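DNA polymerase III, gamma subunit-related protein (Thermotoga maritima, PDB 2GNO) probably binds DNA and resembles the gamma and delta subunits of DNA polymerase III, with an AAA+ type architecture. Local coordinates at residues A[214-225]-A[291-299]. Sequence-based numbering, arbitrary orientation.
Sequences LERFSKVESKEF and LAIHRERKR
Arg295 reaches the end of helix 203-219 with CG anti to its backbone N and the chain extended as far as NE. A turn of 81° at chi4 then sets its guanidinium against the backbone carbonyls of Phe217 and Val220. Arg295 NH1 donates to Phe217 O at 2.9 Å, tilted from the carbonyl plane. Arg295 NH1 and Arg295 NH2 both donate to Val220 O, end-on, at 3.0 and 3.1 Å. The NH1 bond lies on a lone pair; the NH2 bond runs nearly along the C=O axis. Val220 is where the chain leaves helical geometry, so the arginine binds carbonyls at the helix C-terminus. Phe225 CD2 lies over one guanidinium face, with the two planes 53° apart. Leu291 carries the apolar part of the contact. Leu291 CD1 sits over the centre of the Phe217 ring, a CH-pi contact 3.6 Å from the centroid. Leu291 CD2 meets Leu214 CD2 tightly at 3.5 Å. Leu248 and Ile251 of helix 239-254 also touch Leu214. One water links Glu215 OE1, His294 NE2 (2.7 Å) and, weakly, Lys298 NZ. Asn256 holds His294 ND1. The two helix segments cross at -64° within the all-helical C-terminal domain. A leucine in place of Arg295 would probably leave the carbonyls of Phe217 and Val220 without these donors and let the turn after the helix shift. The chemistry implies a polar join beside an apolar core: a buried positive group meets the partly negative carbonyl end of a helix, which would probably favour its charge.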
loop_
_atom_site.group_PDB
_atom_site.type_symbol
_atom_site.label_atom_id
_atom_site.label_comp_id
_atom_site.label_asym_id
_atom_site.label_seq_id
_atom_site.Cartn_x
_atom_site.Cartn_y
_atom_site.Cartn_z
ATOM N N LEU A 214 -1.725 -19.793 -0.757
ATOM C CA LEU A 214 -2.514 -20.229 0.396
ATOM C C LEU A 214 -3.422 -21.380 0.061
ATOM O O LEU A 214 -3.601 -22.282 0.899
ATOM C CB LEU A 214 -3.348 -19.111 0.981
ATOM C CG LEU A 214 -2.551 -18.046 1.703
ATOM C CD1 LEU A 214 -3.418 -16.843 2.004
ATOM C CD2 LEU A 214 -1.915 -18.607 2.984
ATOM N N GLU A 215 -4.015 -21.324 -1.133
ATOM C CA GLU A 215 -4.896 -22.369 -1.614
ATOM C C GLU A 215 -4.112 -23.664 -1.778
ATOM O O GLU A 215 -4.655 -24.723 -1.517
ATOM C CB GLU A 215 -5.604 -21.954 -2.928
ATOM C CG GLU A 215 -6.686 -22.923 -3.445
ATOM C CD GLU A 215 -7.902 -23.055 -2.536
ATOM O OE1 GLU A 215 -8.031 -22.327 -1.534
ATOM O OE2 GLU A 215 -8.747 -23.907 -2.831
ATOM N N ARG A 216 -2.844 -23.588 -2.191
ATOM C CA ARG A 216 -2.015 -24.789 -2.316
ATOM C C ARG A 216 -1.735 -25.382 -0.970
ATOM O O ARG A 216 -1.733 -26.598 -0.850
ATOM C CB ARG A 216 -0.722 -24.523 -3.043
ATOM C CG ARG A 216 -0.988 -24.192 -4.455
ATOM C CD ARG A 216 0.219 -23.978 -5.244
ATOM N NE ARG A 216 -0.184 -23.585 -6.588
ATOM C CZ ARG A 216 0.633 -23.448 -7.622
ATOM N NH1 ARG A 216 1.925 -23.757 -7.536
ATOM N NH2 ARG A 216 0.106 -23.068 -8.780
ATOM N N PHE A 217 -1.460 -24.546 0.030
ATOM C CA PHE A 217 -1.252 -25.055 1.370
ATOM C C PHE A 217 -2.545 -25.602 1.924
ATOM O O PHE A 217 -2.504 -26.539 2.680
ATOM C CB PHE A 217 -0.623 -24.043 2.332
ATOM C CG PHE A 217 0.853 -23.892 2.147
ATOM C CD1 PHE A 217 1.712 -24.877 2.617
ATOM C CD2 PHE A 217 1.387 -22.775 1.580
ATOM C CE1 PHE A 217 3.055 -24.771 2.476
ATOM C CE2 PHE A 217 2.770 -22.654 1.446
ATOM C CZ PHE A 217 3.593 -23.649 1.900
ATOM N N SER A 218 -3.681 -25.009 1.567
ATOM C CA SER A 218 -4.985 -25.503 2.002
ATOM C C SER A 218 -5.382 -26.860 1.368
ATOM O O SER A 218 -5.942 -27.725 2.047
ATOM C CB SER A 218 -6.059 -24.461 1.663
ATOM O OG SER A 218 -7.341 -24.870 2.143
ATOM N N LYS A 219 -5.072 -27.053 0.090
ATOM C CA LYS A 219 -5.445 -28.255 -0.654
ATOM C C LYS A 219 -4.401 -29.335 -0.915
ATOM O O LYS A 219 -4.774 -30.413 -1.387
ATOM C CB LYS A 219 -6.004 -27.841 -2.020
ATOM C CG LYS A 219 -7.233 -26.946 -1.987
ATOM C CD LYS A 219 -8.430 -27.569 -1.285
ATOM C CE LYS A 219 -9.659 -26.687 -1.456
ATOM N NZ LYS A 219 -10.873 -27.245 -0.808
ATOM N N VAL A 220 -3.122 -29.070 -0.695
ATOM C CA VAL A 220 -2.104 -30.102 -0.934
ATOM C C VAL A 220 -2.441 -31.356 -0.125
ATOM O O VAL A 220 -2.948 -31.249 0.973
ATOM C CB VAL A 220 -0.683 -29.621 -0.582
ATOM C CG1 VAL A 220 -0.547 -29.192 0.900
ATOM C CG2 VAL A 220 0.346 -30.664 -0.939
ATOM N N GLU A 221 -2.195 -32.539 -0.672
ATOM C CA GLU A 221 -2.502 -33.764 0.062
ATOM C C GLU A 221 -1.666 -33.790 1.358
ATOM O O GLU A 221 -0.525 -33.317 1.401
ATOM C CB GLU A 221 -2.331 -35.007 -0.808
ATOM C CG GLU A 221 -0.924 -35.329 -1.201
ATOM C CD GLU A 221 -0.843 -36.444 -2.229
ATOM O OE1 GLU A 221 -1.838 -37.177 -2.435
ATOM O OE2 GLU A 221 0.242 -36.592 -2.826
ATOM N N SER A 222 -2.280 -34.311 2.411
ATOM C CA SER A 222 -1.692 -34.364 3.762
ATOM C C SER A 222 -0.218 -34.810 3.787
ATOM O O SER A 222 0.635 -34.153 4.403
ATOM C CB SER A 222 -2.629 -35.192 4.650
ATOM O OG SER A 222 -2.311 -35.123 6.017
ATOM N N LYS A 223 0.067 -35.898 3.082
ATOM C CA LYS A 223 1.419 -36.447 2.953
ATOM C C LYS A 223 2.460 -35.471 2.380
ATOM O O LYS A 223 3.635 -35.573 2.728
ATOM C CB LYS A 223 1.368 -37.694 2.041
ATOM C CG LYS A 223 2.714 -38.359 1.700
ATOM C CD LYS A 223 2.517 -39.539 0.781
ATOM C CE LYS A 223 3.846 -40.149 0.366
ATOM N NZ LYS A 223 3.644 -41.398 -0.408
ATOM N N GLU A 224 2.022 -34.532 1.539
ATOM C CA GLU A 224 2.910 -33.576 0.852
ATOM C C GLU A 224 2.921 -32.153 1.415
ATOM O O GLU A 224 3.642 -31.328 0.896
ATOM C CB GLU A 224 2.577 -33.534 -0.660
ATOM C CG GLU A 224 2.577 -34.895 -1.385
ATOM C CD GLU A 224 3.908 -35.643 -1.345
ATOM O OE1 GLU A 224 4.960 -35.016 -1.085
ATOM O OE2 GLU A 224 3.901 -36.874 -1.602
ATOM N N PHE A 225 2.186 -31.869 2.489
ATOM C CA PHE A 225 2.176 -30.530 3.064
ATOM C C PHE A 225 3.565 -29.993 3.440
ATOM O O PHE A 225 3.899 -28.872 3.066
ATOM C CB PHE A 225 1.293 -30.453 4.310
ATOM C CG PHE A 225 1.256 -29.090 4.942
ATOM C CD1 PHE A 225 2.191 -28.714 5.909
ATOM C CD2 PHE A 225 0.276 -28.179 4.576
ATOM C CE1 PHE A 225 2.147 -27.454 6.479
ATOM C CE2 PHE A 225 0.219 -26.932 5.156
ATOM C CZ PHE A 225 1.144 -26.567 6.108
ATOM N N LEU A 291 -0.387 -20.954 8.348
ATOM C CA LEU A 291 -0.785 -21.844 7.262
ATOM C C LEU A 291 -1.597 -23.020 7.772
ATOM O O LEU A 291 -2.583 -23.409 7.124
ATOM C CB LEU A 291 0.438 -22.348 6.502
ATOM C CG LEU A 291 1.190 -21.345 5.668
ATOM C CD1 LEU A 291 2.446 -21.988 5.105
ATOM C CD2 LEU A 291 0.320 -20.805 4.533
ATOM N N ALA A 292 -1.191 -23.584 8.909
ATOM C CA ALA A 292 -1.925 -24.681 9.533
ATOM C C ALA A 292 -3.278 -24.170 9.974
ATOM O O ALA A 292 -4.270 -24.861 9.791
ATOM C CB ALA A 292 -1.172 -25.259 10.724
ATOM N N ILE A 293 -3.319 -22.957 10.552
ATOM C CA ILE A 293 -4.584 -22.347 10.970
ATOM C C ILE A 293 -5.535 -22.248 9.769
ATOM O O ILE A 293 -6.701 -22.636 9.864
ATOM C CB ILE A 293 -4.346 -20.931 11.620
ATOM C CG1 ILE A 293 -3.748 -21.094 13.027
ATOM C CG2 ILE A 293 -5.645 -20.139 11.745
ATOM C CD1 ILE A 293 -3.152 -19.795 13.625
ATOM N N HIS A 294 -5.024 -21.723 8.668
ATOM C CA HIS A 294 -5.788 -21.544 7.435
ATOM C C HIS A 294 -6.270 -22.861 6.825
ATOM O O HIS A 294 -7.441 -22.988 6.459
ATOM C CB HIS A 294 -4.954 -20.770 6.416
ATOM C CG HIS A 294 -5.633 -20.587 5.088
ATOM N ND1 HIS A 294 -6.716 -19.751 4.912
ATOM C CD2 HIS A 294 -5.356 -21.105 3.868
ATOM C CE1 HIS A 294 -7.080 -19.772 3.642
ATOM N NE2 HIS A 294 -6.278 -20.596 2.991
ATOM N N ARG A 295 -5.353 -23.816 6.721
ATOM C CA ARG A 295 -5.639 -25.143 6.189
ATOM C C ARG A 295 -6.731 -25.853 6.980
ATOM O O ARG A 295 -7.665 -26.400 6.391
ATOM C CB ARG A 295 -4.366 -25.982 6.174
ATOM C CG ARG A 295 -4.545 -27.433 5.734
ATOM C CD ARG A 295 -3.233 -28.120 5.764
ATOM N NE ARG A 295 -3.312 -29.567 5.439
ATOM C CZ ARG A 295 -3.375 -30.072 4.203
ATOM N NH1 ARG A 295 -3.371 -29.286 3.136
ATOM N NH2 ARG A 295 -3.401 -31.390 4.029
ATOM N N GLU A 296 -6.634 -25.830 8.300
ATOM C CA GLU A 296 -7.618 -26.497 9.138
ATOM C C GLU A 296 -8.953 -25.756 9.153
ATOM O O GLU A 296 -9.999 -26.405 9.226
ATOM C CB GLU A 296 -7.050 -26.774 10.537
ATOM C CG GLU A 296 -5.713 -27.595 10.514
ATOM C CD GLU A 296 -5.785 -28.972 9.803
ATOM O OE1 GLU A 296 -6.856 -29.615 9.792
ATOM O OE2 GLU A 296 -4.737 -29.406 9.275
ATOM N N ARG A 297 -8.923 -24.426 9.057
ATOM C CA ARG A 297 -10.139 -23.596 9.005
ATOM C C ARG A 297 -10.909 -23.955 7.732
ATOM O O ARG A 297 -12.119 -24.142 7.768
ATOM C CB ARG A 297 -9.775 -22.101 9.024
ATOM C CG ARG A 297 -10.952 -21.110 9.115
ATOM C CD ARG A 297 -11.739 -21.260 10.423
ATOM N NE ARG A 297 -12.790 -20.250 10.545
ATOM N N LYS A 298 -10.198 -24.052 6.615
ATOM C CA LYS A 298 -10.800 -24.463 5.340
ATOM C C LYS A 298 -11.336 -25.907 5.291
ATOM O O LYS A 298 -12.189 -26.192 4.467
ATOM C CB LYS A 298 -9.853 -24.214 4.156
ATOM C CG LYS A 298 -10.093 -22.911 3.376
ATOM C CD LYS A 298 -10.160 -21.610 4.134
ATOM C CE LYS A 298 -10.646 -20.500 3.181
ATOM N NZ LYS A 298 -9.838 -20.325 1.937
ATOM N N ARG A 299 -10.832 -26.794 6.152
ATOM C CA ARG A 299 -11.265 -28.202 6.226
ATOM C C ARG A 299 -12.515 -28.400 7.073
ATOM O O ARG A 299 -12.546 -28.046 8.246
ATOM C CB ARG A 299 -10.130 -29.082 6.756
ATOM C CG ARG A 299 -9.060 -29.381 5.728
ATOM C CD ARG A 299 -7.891 -30.055 6.371
ATOM N NE ARG A 299 -7.047 -30.772 5.413
ATOM C CZ ARG A 299 -7.290 -32.009 4.960
ATOM N NH1 ARG A 299 -8.392 -32.675 5.303
ATOM N NH2 ARG A 299 -6.449 -32.583 4.107
HETATM O O HOH W 1 -7.189 -20.622 0.477
#